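Local structure of cycloalternan-forming enzyme (Listeria monocytogenes serovar 1/2a, 5F7U) at residues D1001-V1006 / K1012-L1017; Y989-R994 / V1042-E1047; P27-A32 / W543-T548; Y12-D15 / V20-T23; T641-K646 / A787-L792. The protein is a multidomain member of glycoside hydrolase family 31, combining a TIM barrel and several beta domains with a family 6 carbohydrate-binding module. The protein carries 1 engineered substitution. All blocks are in the same frame, centred on the assembly; numbering follows the deposited sequence.

Contact 1 of 5, residues D1001-V1006 / K1012-L1017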
# COMPACT_ATOMS: atom_id res chain seq x y z
N ASP A 1001 -56.77 -15.23 -7.75
CA ASP A 1001 -55.73 -16.25 -7.50
C ASP A 1001 -54.74 -16.32 -8.64
O ASP A 1001 -55.11 -16.26 -9.82
CB ASP A 1001 -56.35 -17.65 -7.33
CG ASP A 1001 -57.15 -17.80 -6.05
OD1 ASP A 1001 -57.19 -16.88 -5.22
OD2 ASP A 1001 -57.77 -18.88 -5.88
N ALA A 1002 -53.47 -16.44 -8.29
CA ALA A 1002 -52.42 -16.54 -9.29
C ALA A 1002 -51.62 -17.81 -9.10
O ALA A 1002 -51.65 -18.42 -8.02
CB ALA A 1002 -51.51 -15.33 -9.21
N THR A 1003 -50.92 -18.22 -10.16
CA THR A 1003 -49.88 -19.25 -10.05
C THR A 1003 -48.61 -18.81 -10.77
O THR A 1003 -48.66 -18.09 -11.78
CB THR A 1003 -50.29 -20.64 -10.61
OG1 THR A 1003 -50.48 -20.55 -12.02
CG2 THR A 1003 -51.57 -21.18 -9.97
N ARG A 1004 -47.47 -19.24 -10.22
CA ARG A 1004 -46.16 -19.07 -10.87
C ARG A 1004 -45.38 -20.37 -10.79
O ARG A 1004 -45.64 -21.23 -9.95
CB ARG A 1004 -45.35 -17.93 -10.24
CG ARG A 1004 -45.94 -16.53 -10.42
CD ARG A 1004 -45.89 -16.05 -11.87
NE ARG A 1004 -46.39 -14.69 -12.00
CZ ARG A 1004 -47.68 -14.34 -12.03
NH1 ARG A 1004 -48.01 -13.06 -12.16
NH2 ARG A 1004 -48.64 -15.26 -11.94
N THR A 1005 -44.41 -20.51 -11.69
CA THR A 1005 -43.59 -21.70 -11.75
C THR A 1005 -42.23 -21.31 -11.19
O THR A 1005 -41.72 -20.22 -11.49
CB THR A 1005 -43.50 -22.22 -13.20
OG1 THR A 1005 -44.81 -22.60 -13.64
CG2 THR A 1005 -42.60 -23.43 -13.30
N VAL A 1006 -41.67 -22.18 -10.34
CA VAL A 1006 -40.38 -21.93 -9.71
C VAL A 1006 -39.43 -23.07 -10.07
O VAL A 1006 -39.83 -24.23 -10.10
CB VAL A 1006 -40.50 -21.82 -8.16
CG1 VAL A 1006 -39.22 -21.21 -7.57
CG2 VAL A 1006 -41.69 -20.95 -7.78
N LYS A 1012 -38.32 -28.07 -11.00
CA LYS A 1012 -39.54 -27.28 -11.19
C LYS A 1012 -40.62 -27.59 -10.16
O LYS A 1012 -40.84 -28.75 -9.81
CB LYS A 1012 -40.08 -27.55 -12.60
CG LYS A 1012 -41.31 -26.77 -13.05
CD LYS A 1012 -41.70 -27.10 -14.49
CE LYS A 1012 -42.21 -28.52 -14.67
NZ LYS A 1012 -42.89 -28.71 -15.99
N GLN A 1013 -41.32 -26.56 -9.70
CA GLN A 1013 -42.62 -26.77 -9.03
C GLN A 1013 -43.51 -25.59 -9.33
O GLN A 1013 -43.02 -24.50 -9.66
CB GLN A 1013 -42.44 -26.92 -7.52
CG GLN A 1013 -41.77 -25.74 -6.84
CD GLN A 1013 -41.65 -25.93 -5.36
OE1 GLN A 1013 -42.66 -26.07 -4.66
NE2 GLN A 1013 -40.42 -25.97 -4.86
N GLN A 1014 -44.82 -25.79 -9.19
CA GLN A 1014 -45.76 -24.70 -9.37
C GLN A 1014 -46.30 -24.26 -8.01
O GLN A 1014 -46.60 -25.09 -7.15
CB GLN A 1014 -46.90 -25.10 -10.31
CG GLN A 1014 -47.69 -23.90 -10.84
CD GLN A 1014 -48.82 -24.26 -11.79
OE1 GLN A 1014 -49.66 -25.11 -11.50
NE2 GLN A 1014 -48.85 -23.58 -12.94
N ILE A 1015 -46.43 -22.95 -7.82
CA ILE A 1015 -46.88 -22.39 -6.55
C ILE A 1015 -48.19 -21.63 -6.75
O ILE A 1015 -48.41 -21.03 -7.80
CB ILE A 1015 -45.83 -21.49 -5.87
CG1 ILE A 1015 -45.57 -20.20 -6.66
CG2 ILE A 1015 -44.53 -22.29 -5.65
CD1 ILE A 1015 -44.64 -19.20 -5.98
N THR A 1016 -49.03 -21.69 -5.72
CA THR A 1016 -50.34 -21.03 -5.73
C THR A 1016 -50.27 -19.81 -4.85
O THR A 1016 -49.81 -19.87 -3.70
CB THR A 1016 -51.43 -21.99 -5.21
OG1 THR A 1016 -51.57 -23.06 -6.14
CG2 THR A 1016 -52.77 -21.27 -5.08
N LEU A 1017 -50.71 -18.69 -5.42
CA LEU A 1017 -50.67 -17.42 -4.74
C LEU A 1017 -52.10 -16.89 -4.67
O LEU A 1017 -52.56 -16.27 -5.63
CB LEU A 1017 -49.76 -16.47 -5.51
CG LEU A 1017 -48.32 -16.97 -5.71
CD1 LEU A 1017 -47.61 -16.18 -6.81
CD2 LEU A 1017 -47.57 -16.90 -4.39
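Val1006 and Gln1013 form a hydrogen-bonded antiparallel pair. Val1006 N donates to Gln1013 O at 2.8 Å, almost straight at the hydrogen (177°), and Gln1013 N donates back to Val1006 O. Arg1004 with Ile1015 and Ala1002 with Leu1017 make two more such pairs. The longest of the six bonds runs from Arg1004 N to Ile1015 O, 3.2 Å. Thr1003 with Thr1016 and Thr1005 with Gln1014 are the non-hydrogen-bonded pairs in between. There Thr1003 CA makes a bent CA-H...O contact with Ile1015 O, 3.2 Å away.

One face carries Thr1003, Thr1005 and Gln1014. The Gln1014 chain is extended, with CG anti to the backbone N (chi1 -164°). This lays it over the partner strand, and its CG sits 3.5 Å from Arg1004 O. Its NE2 stays 3.6 Å from Thr1003 OG1, and both bond to OD1 of Asp1050. OD2 of that carboxylate takes Thr1005 OG1. Thr1005 CG2 packs on Lys1012 CG at 3.6 Å.

The other face is mostly apolar and buried. Val1006 CG2 meets Ile1015 CG2 at 3.8 Å, and both side chains rest on Phe1044. The Arg1004 and Leu1017 side chains cross nearly perpendicularly, with Arg1004 CG 4.0 Å from Leu1017 CD1. The Arg1004 chain then bends at chi2. Its NH2 turns back to Thr1003 O, which lies in the guanidinium plane, and NH1 bonds to Ala1052 O. Together the strands are a beta hairpin, with 1011-1017 an outermost strand of its sheet in the beta-sandwich of a family 6 carbohydrate-binding module.

Contact 2 of 5, residues Y989-R994 / V1042-E1047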
# COMPACT_ATOMS: atom_id res chain seq x y z
N TYR A 989 -35.55 -26.07 3.19
CA TYR A 989 -35.89 -24.77 3.79
C TYR A 989 -37.31 -24.41 3.41
O TYR A 989 -37.92 -25.06 2.53
CB TYR A 989 -34.94 -23.67 3.30
CG TYR A 989 -33.54 -23.82 3.84
CD1 TYR A 989 -33.19 -23.25 5.07
CD2 TYR A 989 -32.55 -24.50 3.11
CE1 TYR A 989 -31.90 -23.38 5.57
CE2 TYR A 989 -31.26 -24.64 3.60
CZ TYR A 989 -30.94 -24.08 4.84
OH TYR A 989 -29.68 -24.20 5.38
N THR A 990 -37.85 -23.41 4.09
CA THR A 990 -39.09 -22.77 3.66
C THR A 990 -38.76 -21.47 2.97
O THR A 990 -38.07 -20.61 3.53
CB THR A 990 -40.01 -22.49 4.86
OG1 THR A 990 -40.24 -23.71 5.56
CG2 THR A 990 -41.33 -21.93 4.37
N MET A 991 -39.25 -21.32 1.74
CA MET A 991 -39.15 -20.04 1.04
C MET A 991 -40.47 -19.27 1.17
O MET A 991 -41.51 -19.73 0.68
CB MET A 991 -38.77 -20.29 -0.42
CG MET A 991 -38.70 -19.01 -1.26
SD MET A 991 -38.13 -19.29 -2.95
CE MET A 991 -39.48 -20.28 -3.63
N GLU A 992 -40.44 -18.13 1.88
CA GLU A 992 -41.58 -17.22 1.94
C GLU A 992 -41.60 -16.39 0.67
O GLU A 992 -40.58 -15.83 0.29
CB GLU A 992 -41.46 -16.24 3.11
CG GLU A 992 -41.58 -16.85 4.49
CD GLU A 992 -41.62 -15.78 5.58
OE1 GLU A 992 -41.30 -14.60 5.31
OE2 GLU A 992 -41.99 -16.10 6.72
N VAL A 993 -42.75 -16.33 0.02
CA VAL A 993 -42.95 -15.51 -1.18
C VAL A 993 -43.96 -14.42 -0.81
O VAL A 993 -45.13 -14.74 -0.55
CB VAL A 993 -43.43 -16.35 -2.40
CG1 VAL A 993 -43.71 -15.44 -3.61
CG2 VAL A 993 -42.40 -17.43 -2.76
N ARG A 994 -43.52 -13.16 -0.79
CA ARG A 994 -44.38 -12.03 -0.45
C ARG A 994 -44.81 -11.30 -1.71
O ARG A 994 -43.99 -10.86 -2.50
CB ARG A 994 -43.70 -11.08 0.55
CG ARG A 994 -44.65 -10.01 1.09
CD ARG A 994 -44.08 -9.31 2.30
NE ARG A 994 -45.08 -8.47 3.00
CZ ARG A 994 -45.11 -7.14 2.99
NH1 ARG A 994 -44.21 -6.43 2.30
NH2 ARG A 994 -46.05 -6.50 3.68
N VAL A 1042 -32.54 -19.64 -8.20
CA VAL A 1042 -33.98 -19.69 -7.94
C VAL A 1042 -34.70 -18.82 -8.97
O VAL A 1042 -34.58 -17.60 -8.93
CB VAL A 1042 -34.33 -19.29 -6.49
CG1 VAL A 1042 -35.84 -19.31 -6.23
CG2 VAL A 1042 -33.60 -20.19 -5.49
N VAL A 1043 -35.42 -19.47 -9.88
CA VAL A 1043 -36.07 -18.77 -10.99
C VAL A 1043 -37.59 -18.86 -10.86
O VAL A 1043 -38.16 -19.95 -10.82
CB VAL A 1043 -35.66 -19.34 -12.38
CG1 VAL A 1043 -36.23 -18.49 -13.51
CG2 VAL A 1043 -34.14 -19.46 -12.53
N PHE A 1044 -38.23 -17.70 -10.78
CA PHE A 1044 -39.68 -17.62 -10.88
C PHE A 1044 -40.01 -17.29 -12.34
O PHE A 1044 -39.41 -16.39 -12.93
CB PHE A 1044 -40.21 -16.52 -9.97
CG PHE A 1044 -40.14 -16.86 -8.51
CD1 PHE A 1044 -38.92 -16.77 -7.81
CD2 PHE A 1044 -41.29 -17.24 -7.82
CE1 PHE A 1044 -38.86 -17.09 -6.45
CE2 PHE A 1044 -41.23 -17.56 -6.46
CZ PHE A 1044 -40.02 -17.49 -5.78
N ASP A 1045 -40.94 -18.06 -12.90
CA ASP A 1045 -41.37 -17.97 -14.30
C ASP A 1045 -42.87 -17.79 -14.37
O ASP A 1045 -43.60 -18.27 -13.51
CB ASP A 1045 -41.07 -19.31 -14.99
CG ASP A 1045 -39.94 -19.21 -15.97
OD1 ASP A 1045 -39.02 -18.38 -15.78
OD2 ASP A 1045 -39.98 -19.99 -16.95
N PHE A 1046 -43.34 -17.13 -15.43
CA PHE A 1046 -44.75 -17.23 -15.82
C PHE A 1046 -44.78 -18.09 -17.07
O PHE A 1046 -44.30 -17.69 -18.12
CB PHE A 1046 -45.35 -15.85 -16.09
CG PHE A 1046 -46.84 -15.87 -16.36
CD1 PHE A 1046 -47.35 -16.29 -17.59
CD2 PHE A 1046 -47.73 -15.45 -15.37
CE1 PHE A 1046 -48.72 -16.30 -17.84
CE2 PHE A 1046 -49.11 -15.45 -15.61
CZ PHE A 1046 -49.60 -15.88 -16.84
N GLU A 1047 -45.31 -19.29 -16.94
CA GLU A 1047 -45.37 -20.21 -18.07
C GLU A 1047 -46.79 -20.34 -18.61
O GLU A 1047 -47.70 -19.67 -18.11
CB GLU A 1047 -44.75 -21.54 -17.70
CG GLU A 1047 -43.25 -21.38 -17.49
CD GLU A 1047 -42.52 -22.66 -17.23
OE1 GLU A 1047 -41.31 -22.55 -16.92
OE2 GLU A 1047 -43.11 -23.76 -17.32
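In the core of the carbohydrate-binding module's beta-sandwich, Met991 and Val993 of strand 987-996 face Val1042 and Phe1044 of strand 1039-1045. The two short segments lie 12.2 Å apart at their axes, with their N-to-C directions 40° apart. All four side chains start out toward the opposite strand, and all four are buried.

Met991 and Phe1044 approach head-on and meet at the ring's far end. The methionine CE is 3.6 Å from Phe1044 CZ and approaches obliquely. Met991 SD is 5.1 Å from the ring centroid, well off the ring normal (74°), so this is an oblique Met-aromatic contact. The methionine chain is extended as far as SD and bends there (chi3 66°), which brings CE to the ring. The same sulfur packs on Val1042 CG1 at 4.0 Å.

The strands belong to different sheets of the sandwich. Strand 987-996 pairs with strands 1027-1035 and 1054-1062. Strand 1039-1045 pairs with strands 975-981 and 1002-1008. The contact thus packs one sheet on the other through side chains alone.

Val993 passes alongside Phe1044, the two side chains pointing contrary ways. Val993 CG2 lies at the ring edge, near the ring plane, 3.8 Å from Phe1044 CZ and almost as close to CE2. Phe1056 of strand 1054-1062 touches Val993 and also meets the Phe1044 ring at a steep tilt. Val1042 is flanked by Ile980 and Ile1008.

Contact 3 of 5, residues P27-A32 / W543-T548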
# COMPACT_ATOMS: atom_id res chain seq x y z
N PRO A 27 32.12 -2.87 -19.12
CA PRO A 27 31.22 -2.85 -17.96
C PRO A 27 31.84 -2.14 -16.77
O PRO A 27 33.07 -2.09 -16.64
CB PRO A 27 31.05 -4.33 -17.60
CG PRO A 27 31.81 -5.11 -18.61
CD PRO A 27 32.78 -4.18 -19.28
N ARG A 28 31.00 -1.62 -15.87
CA ARG A 28 31.52 -0.97 -14.65
C ARG A 28 32.38 -1.95 -13.83
O ARG A 28 33.45 -1.58 -13.35
CB ARG A 28 30.37 -0.42 -13.80
CG ARG A 28 29.72 0.81 -14.44
CD ARG A 28 28.53 1.26 -13.60
NE ARG A 28 27.85 2.40 -14.20
CZ ARG A 28 26.58 2.75 -13.96
NH1 ARG A 28 25.80 2.02 -13.15
NH2 ARG A 28 26.09 3.85 -14.55
N ASP A 29 31.88 -3.17 -13.65
CA ASP A 29 32.55 -4.19 -12.84
C ASP A 29 32.77 -5.39 -13.75
O ASP A 29 31.90 -6.25 -13.84
CB ASP A 29 31.68 -4.59 -11.62
CG ASP A 29 31.39 -3.42 -10.68
OD1 ASP A 29 32.33 -2.75 -10.20
OD2 ASP A 29 30.21 -3.20 -10.37
N PRO A 30 33.92 -5.44 -14.45
CA PRO A 30 34.15 -6.49 -15.47
C PRO A 30 34.25 -7.89 -14.87
O PRO A 30 34.91 -8.09 -13.84
CB PRO A 30 35.49 -6.08 -16.09
CG PRO A 30 35.55 -4.59 -15.87
CD PRO A 30 35.00 -4.43 -14.48
N LYS A 31 33.57 -8.82 -15.52
CA LYS A 31 33.68 -10.24 -15.24
C LYS A 31 34.64 -10.86 -16.24
O LYS A 31 34.97 -10.25 -17.27
CB LYS A 31 32.31 -10.91 -15.33
CG LYS A 31 31.31 -10.45 -14.27
CD LYS A 31 30.01 -11.22 -14.49
CE LYS A 31 28.80 -10.51 -13.94
NZ LYS A 31 28.44 -9.30 -14.73
N ALA A 32 35.07 -12.09 -15.96
CA ALA A 32 35.93 -12.86 -16.86
C ALA A 32 35.38 -12.88 -18.30
O ALA A 32 34.17 -13.07 -18.52
CB ALA A 32 36.09 -14.28 -16.34
N TRP A 543 23.61 9.37 -5.25
CA TRP A 543 24.34 8.75 -6.35
C TRP A 543 25.83 8.65 -6.00
O TRP A 543 26.29 9.25 -5.02
CB TRP A 543 24.16 9.59 -7.62
CG TRP A 543 22.87 9.33 -8.38
CD1 TRP A 543 22.66 8.34 -9.31
CD2 TRP A 543 21.66 10.09 -8.32
NE1 TRP A 543 21.39 8.43 -9.82
CE2 TRP A 543 20.75 9.50 -9.24
CE3 TRP A 543 21.25 11.21 -7.58
CZ2 TRP A 543 19.46 9.99 -9.43
CZ3 TRP A 543 19.98 11.70 -7.77
CH2 TRP A 543 19.09 11.09 -8.69
N GLY A 544 26.57 7.93 -6.83
CA GLY A 544 28.03 7.89 -6.76
C GLY A 544 28.46 6.74 -5.88
O GLY A 544 28.00 6.61 -4.75
N ARG A 545 29.36 5.90 -6.38
CA ARG A 545 29.84 4.77 -5.60
C ARG A 545 30.70 5.16 -4.41
O ARG A 545 30.69 4.49 -3.38
CB ARG A 545 30.65 3.86 -6.47
CG ARG A 545 29.77 3.12 -7.40
CD ARG A 545 30.24 1.69 -7.40
NE ARG A 545 29.51 0.98 -8.42
CZ ARG A 545 29.86 -0.20 -8.89
NH1 ARG A 545 30.97 -0.79 -8.45
NH2 ARG A 545 29.13 -0.76 -9.84
N ASP A 546 31.44 6.24 -4.55
CA ASP A 546 32.40 6.62 -3.52
C ASP A 546 31.80 7.56 -2.48
O ASP A 546 32.47 7.95 -1.50
CB ASP A 546 33.64 7.21 -4.19
CG ASP A 546 34.43 6.16 -4.96
OD1 ASP A 546 35.09 5.33 -4.31
OD2 ASP A 546 34.40 6.16 -6.22
N THR A 547 30.53 7.93 -2.68
CA THR A 547 29.79 8.73 -1.71
C THR A 547 29.79 8.00 -0.37
O THR A 547 29.44 6.83 -0.32
CB THR A 547 28.35 8.99 -2.22
OG1 THR A 547 28.45 9.62 -3.50
CG2 THR A 547 27.59 9.89 -1.25
N THR A 548 30.24 8.68 0.69
CA THR A 548 30.51 8.03 1.98
C THR A 548 29.74 8.69 3.12
O THR A 548 29.78 9.91 3.27
CB THR A 548 32.02 8.05 2.31
OG1 THR A 548 32.77 7.53 1.21
CG2 THR A 548 32.33 7.23 3.59
O HOH W 1 26.49 -0.02 -11.13
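Arg545 reaches Asp29 from a loop that also holds Trp543. Trp543 O accepts a bond from Thr547 OG1 at 2.7 Å, with the hydroxyl in the carbonyl plane. Trp543 NE1 bonds to Asp16 OD1. Gly544 has a positive phi and its backbone bonds to that of Asp14.

Arg545 carries the contact. Its chain bends at chi2 (-136°), which brings the guanidinium end to the acid. It grips the Asp29 carboxylate end-on with two nitrogens. NH2 donates to Asp29 OD2 at 2.7 Å (160° at the hydrogen), and this oxygen lies in the guanidinium plane. NH1 donates to Asp29 OD1 at 3.0 Å and meets that oxygen's syn lone pair. A weak third bond joins NH1 to Asp29 OD2. The two flat groups are twisted by 37°.

This bridge joins two domains at the surface. Segment 27-32 is a loop of the N-terminal domain. Segment 543-548 lies in the loop that follows the fourth strand of the TIM barrel.

Arg545 NH2 and Arg28 NH1 each donate to water 1 at 3.0 Å. The water lies at the edge of both guanidinium groups and separates like charges, with Arg28 NH1 and Arg545 NH2 5.5 Å apart. Acids probably offset these charges: Arg28 NE pairs with Glu24, and Arg545 NE with Asp15.

Asp546 O accepts from Thr548 OG1 at 2.8 Å, with the hydroxyl above the carbonyl plane.

Contact 4 of 5, residues Y12-D15 / V20-T23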
# COMPACT_ATOMS: atom_id res chain seq x y z
N TYR A 12 32.60 4.76 -12.77
CA TYR A 12 31.20 4.47 -12.43
C TYR A 12 30.22 5.59 -12.73
O TYR A 12 29.01 5.37 -12.57
CB TYR A 12 31.08 4.05 -10.96
CG TYR A 12 32.04 2.94 -10.59
CD1 TYR A 12 31.86 1.62 -11.05
CD2 TYR A 12 33.12 3.21 -9.76
CE1 TYR A 12 32.77 0.60 -10.69
CE2 TYR A 12 34.02 2.22 -9.39
CZ TYR A 12 33.83 0.93 -9.86
OH TYR A 12 34.75 -0.03 -9.45
N GLY A 13 30.71 6.78 -13.11
CA GLY A 13 29.84 7.95 -13.31
C GLY A 13 29.10 8.27 -12.03
O GLY A 13 29.70 8.30 -10.95
N ASP A 14 27.78 8.47 -12.13
CA ASP A 14 26.96 8.65 -10.94
C ASP A 14 26.44 7.31 -10.40
O ASP A 14 25.62 7.30 -9.47
CB ASP A 14 25.80 9.60 -11.24
CG ASP A 14 26.26 11.01 -11.52
OD1 ASP A 14 27.15 11.50 -10.81
OD2 ASP A 14 25.72 11.64 -12.45
N ASP A 15 26.90 6.21 -10.99
CA ASP A 15 26.43 4.85 -10.65
C ASP A 15 24.91 4.69 -10.85
O ASP A 15 24.25 3.92 -10.16
CB ASP A 15 26.82 4.51 -9.20
CG ASP A 15 26.85 3.01 -8.94
OD1 ASP A 15 27.32 2.25 -9.79
OD2 ASP A 15 26.37 2.62 -7.86
N VAL A 20 24.08 6.03 -18.22
CA VAL A 20 25.51 6.19 -17.97
C VAL A 20 25.89 7.63 -18.25
O VAL A 20 25.27 8.28 -19.11
CB VAL A 20 26.40 5.23 -18.81
CG1 VAL A 20 26.06 3.76 -18.50
CG2 VAL A 20 26.31 5.53 -20.31
N GLN A 21 26.89 8.12 -17.52
CA GLN A 21 27.63 9.32 -17.91
C GLN A 21 28.53 8.96 -19.10
O GLN A 21 28.82 7.79 -19.31
CB GLN A 21 28.43 9.85 -16.72
CG GLN A 21 27.52 10.32 -15.58
CD GLN A 21 26.59 11.44 -16.00
OE1 GLN A 21 25.38 11.24 -16.18
NE2 GLN A 21 27.16 12.63 -16.19
N PRO A 22 28.94 9.96 -19.91
CA PRO A 22 29.66 9.63 -21.15
C PRO A 22 31.16 9.37 -20.97
O PRO A 22 31.89 9.28 -21.95
CB PRO A 22 29.45 10.89 -22.02
CG PRO A 22 29.29 12.00 -21.03
CD PRO A 22 28.51 11.38 -19.89
N THR A 23 31.60 9.22 -19.73
CA THR A 23 33.03 9.05 -19.42
C THR A 23 33.27 7.92 -18.42
O THR A 23 34.19 7.98 -17.58
CB THR A 23 33.64 10.36 -18.88
OG1 THR A 23 32.86 10.82 -17.76
CG2 THR A 23 33.68 11.43 -20.00
O HOH W 2 23.37 10.87 -13.62
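Asp14 OD2 and Gln21 OE1 are bridged by water 2. The water donates to Asp14 OD2 at 2.7 Å and, over a longer 3.3 Å, to Gln21 OE1. Both residues belong to the loop between strands 6-8 and 25-26 of the N-terminal domain, whose family is grouped with the E-set beta domains.

Residues Tyr12 to Asp15 form a type II' beta turn. It is closed by Asp15 N donating to Tyr12 O at 2.8 Å. Gly13 takes the first corner of the turn with phi 59° and psi -132°, a backbone shape that favours glycine. The lack of a side chain there also lets Gln21 come close. Gln21 CG sits 4.0 Å from Gly13 CA, and also near Asp14 N.

The rest of the contact is the Gln21 side chain against the Asp14 carboxylate. The Gln21 chain bends at chi2 (-61°), which folds its amide up beside the Asp14 carboxylate. The two side chains cross at a slant and their flat ends are not parallel. Gln21 NE2 is 4.1 Å from Asp14 OD2, so the amide does not bond directly to the acid. The water makes the link instead.

The second segment is held from outside as well. Gln21 N bonds to Glu24 OE2, and the backbone of Thr23 bonds to that of Ser10. Pro22 and Thr23 pack on Tyr78 of strand 76-84. The Gln21 side chain is also about 5 Å from a bound alpha-D-glucopyranose. Within the contact, Gln21 CD lies 3.7 Å from Asp14 OD2.

Contact 5 of 5, residues T641-K646 / A787-L792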
# COMPACT_ATOMS: atom_id res chain seq x y z
N THR A 641 -11.63 15.25 -15.85
CA THR A 641 -13.03 15.35 -16.22
C THR A 641 -13.86 15.12 -14.96
O THR A 641 -13.37 14.56 -13.97
CB THR A 641 -13.40 14.27 -17.24
OG1 THR A 641 -13.15 12.98 -16.67
CG2 THR A 641 -12.54 14.40 -18.51
N ALA A 642 -15.14 15.50 -15.01
CA ALA A 642 -16.05 15.28 -13.89
C ALA A 642 -16.17 13.80 -13.58
O ALA A 642 -16.21 13.39 -12.40
CB ALA A 642 -17.41 15.88 -14.18
N GLU A 643 -16.19 12.99 -14.64
CA GLU A 643 -16.25 11.53 -14.51
C GLU A 643 -15.05 11.01 -13.74
O GLU A 643 -15.20 10.28 -12.76
CB GLU A 643 -16.30 10.87 -15.90
CG GLU A 643 -16.43 9.35 -15.82
CD GLU A 643 -16.18 8.66 -17.14
OE1 GLU A 643 -16.35 7.43 -17.20
OE2 GLU A 643 -15.82 9.34 -18.13
N LEU A 644 -13.84 11.37 -14.17
CA LEU A 644 -12.64 10.92 -13.44
C LEU A 644 -12.67 11.42 -12.00
O LEU A 644 -12.35 10.66 -11.07
CB LEU A 644 -11.34 11.37 -14.13
CG LEU A 644 -10.04 11.02 -13.37
CD1 LEU A 644 -9.84 9.51 -13.14
CD2 LEU A 644 -8.84 11.55 -14.12
N TYR A 645 -13.02 12.69 -11.81
CA TYR A 645 -13.02 13.26 -10.47
C TYR A 645 -13.95 12.45 -9.55
O TYR A 645 -13.58 12.13 -8.42
CB TYR A 645 -13.39 14.74 -10.50
CG TYR A 645 -13.11 15.41 -9.16
CD1 TYR A 645 -11.84 15.89 -8.86
CD2 TYR A 645 -14.13 15.51 -8.19
CE1 TYR A 645 -11.57 16.48 -7.64
CE2 TYR A 645 -13.86 16.10 -6.96
CZ TYR A 645 -12.58 16.57 -6.70
OH TYR A 645 -12.30 17.16 -5.49
N LYS A 646 -15.14 12.11 -10.05
CA LYS A 646 -16.14 11.37 -9.27
C LYS A 646 -15.69 9.94 -8.97
O LYS A 646 -15.85 9.44 -7.84
CB LYS A 646 -17.51 11.37 -9.99
CG LYS A 646 -18.23 12.70 -9.91
CD LYS A 646 -19.59 12.56 -10.57
CE LYS A 646 -20.48 13.78 -10.34
NZ LYS A 646 -21.81 13.48 -10.97
N ALA A 787 -23.12 0.57 -12.11
CA ALA A 787 -22.67 1.71 -11.32
C ALA A 787 -22.57 2.94 -12.20
O ALA A 787 -21.62 3.09 -13.00
CB ALA A 787 -21.33 1.40 -10.67
N ASP A 788 -23.55 3.83 -12.06
CA ASP A 788 -23.44 5.12 -12.74
C ASP A 788 -22.30 5.89 -12.10
O ASP A 788 -21.67 5.40 -11.15
CB ASP A 788 -24.77 5.90 -12.72
CG ASP A 788 -25.17 6.39 -11.32
OD1 ASP A 788 -24.34 6.58 -10.40
OD2 ASP A 788 -26.38 6.64 -11.15
N VAL A 789 -22.03 7.09 -12.62
CA VAL A 789 -20.83 7.87 -12.23
C VAL A 789 -20.78 8.23 -10.73
O VAL A 789 -19.70 8.49 -10.20
CB VAL A 789 -20.66 9.11 -13.16
CG1 VAL A 789 -21.74 10.16 -12.91
CG2 VAL A 789 -19.28 9.73 -13.03
N ASP A 790 -21.93 8.19 -10.06
CA ASP A 790 -22.01 8.54 -8.65
C ASP A 790 -21.95 7.35 -7.71
O ASP A 790 -21.96 7.54 -6.50
CB ASP A 790 -23.31 9.32 -8.41
CG ASP A 790 -23.42 10.52 -9.28
OD1 ASP A 790 -22.45 11.30 -9.32
OD2 ASP A 790 -24.50 10.72 -9.92
N THR A 791 -21.83 6.15 -8.28
CA THR A 791 -22.05 4.88 -7.57
C THR A 791 -20.76 4.08 -7.44
O THR A 791 -20.00 3.93 -8.41
CB THR A 791 -23.12 4.06 -8.32
OG1 THR A 791 -24.35 4.80 -8.33
CG2 THR A 791 -23.36 2.67 -7.71
N LEU A 792 -20.54 3.53 -6.24
CA LEU A 792 -19.37 2.68 -5.98
C LEU A 792 -19.84 1.35 -5.38
O LEU A 792 -20.40 1.36 -4.30
CB LEU A 792 -18.45 3.39 -4.95
CG LEU A 792 -17.20 2.65 -4.46
CD1 LEU A 792 -16.14 2.62 -5.55
CD2 LEU A 792 -16.63 3.35 -3.25
O HOH W 3 -18.35 7.89 -7.98
O HOH W 4 -25.14 13.37 -10.35
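Lys646 and Asp790 form a salt bridge. Lys646 NZ donates to Asp790 OD1 at 2.8 Å, on the syn lone pair. Thr690 OG1 also bonds to this oxygen, and Thr686 OG1 to the lysine nitrogen. The lysine chain is extended beyond CG, which carries NZ out to the acid.

Two waters add bridges. Water 3 donates to Lys646 O and, at 2.7 Å, to Val789 O. Water 4 donates to Asp790 OD2 and accepts only weakly from Lys646 NZ.

The apolar part is Val789, set against the first turns of the helix. Its CG2 is anti to the backbone N and lies 3.8 Å from both Glu643 CA and Lys646 CD.

Bonds within each segment fix its shape. Thr641 OG1 accepts from Leu644 N at 3.1 Å, an N-cap bond. Asp788 OD1 accepts from Asp790 N at 2.9 Å, an Asx turn, and from Thr791 OG1 at 2.7 Å on the opposite face of the carboxylate.

A type I beta turn of the beta domain that follows the barrel (the family 31 C-terminal domain) thus docks on the capped start of helix 642-653, which links the seventh and eighth strands of the TIM barrel.

How the contacts relate
Contacts 1 and 2 share the carbohydrate-binding module. Contact 1, partly buried, pairs neighbouring strands by backbone bonds; contact 2 is buried and wholly apolar, and packs the two sheets together. They meet where strands 1002-1008 and 1039-1045 run side by side, and Thr1005 O probably accepts from Asp1045 N. Contacts 3 and 4 lie at the surface on the far side of the chain's centre. They touch each other and rely on charges and waters. Contact 4 stays within one loop, while contact 3 crosses to the barrel. Contact 5 stands apart, partly buried. Like contact 3 it joins the barrel to another domain by a salt bridge, but with more apolar packing.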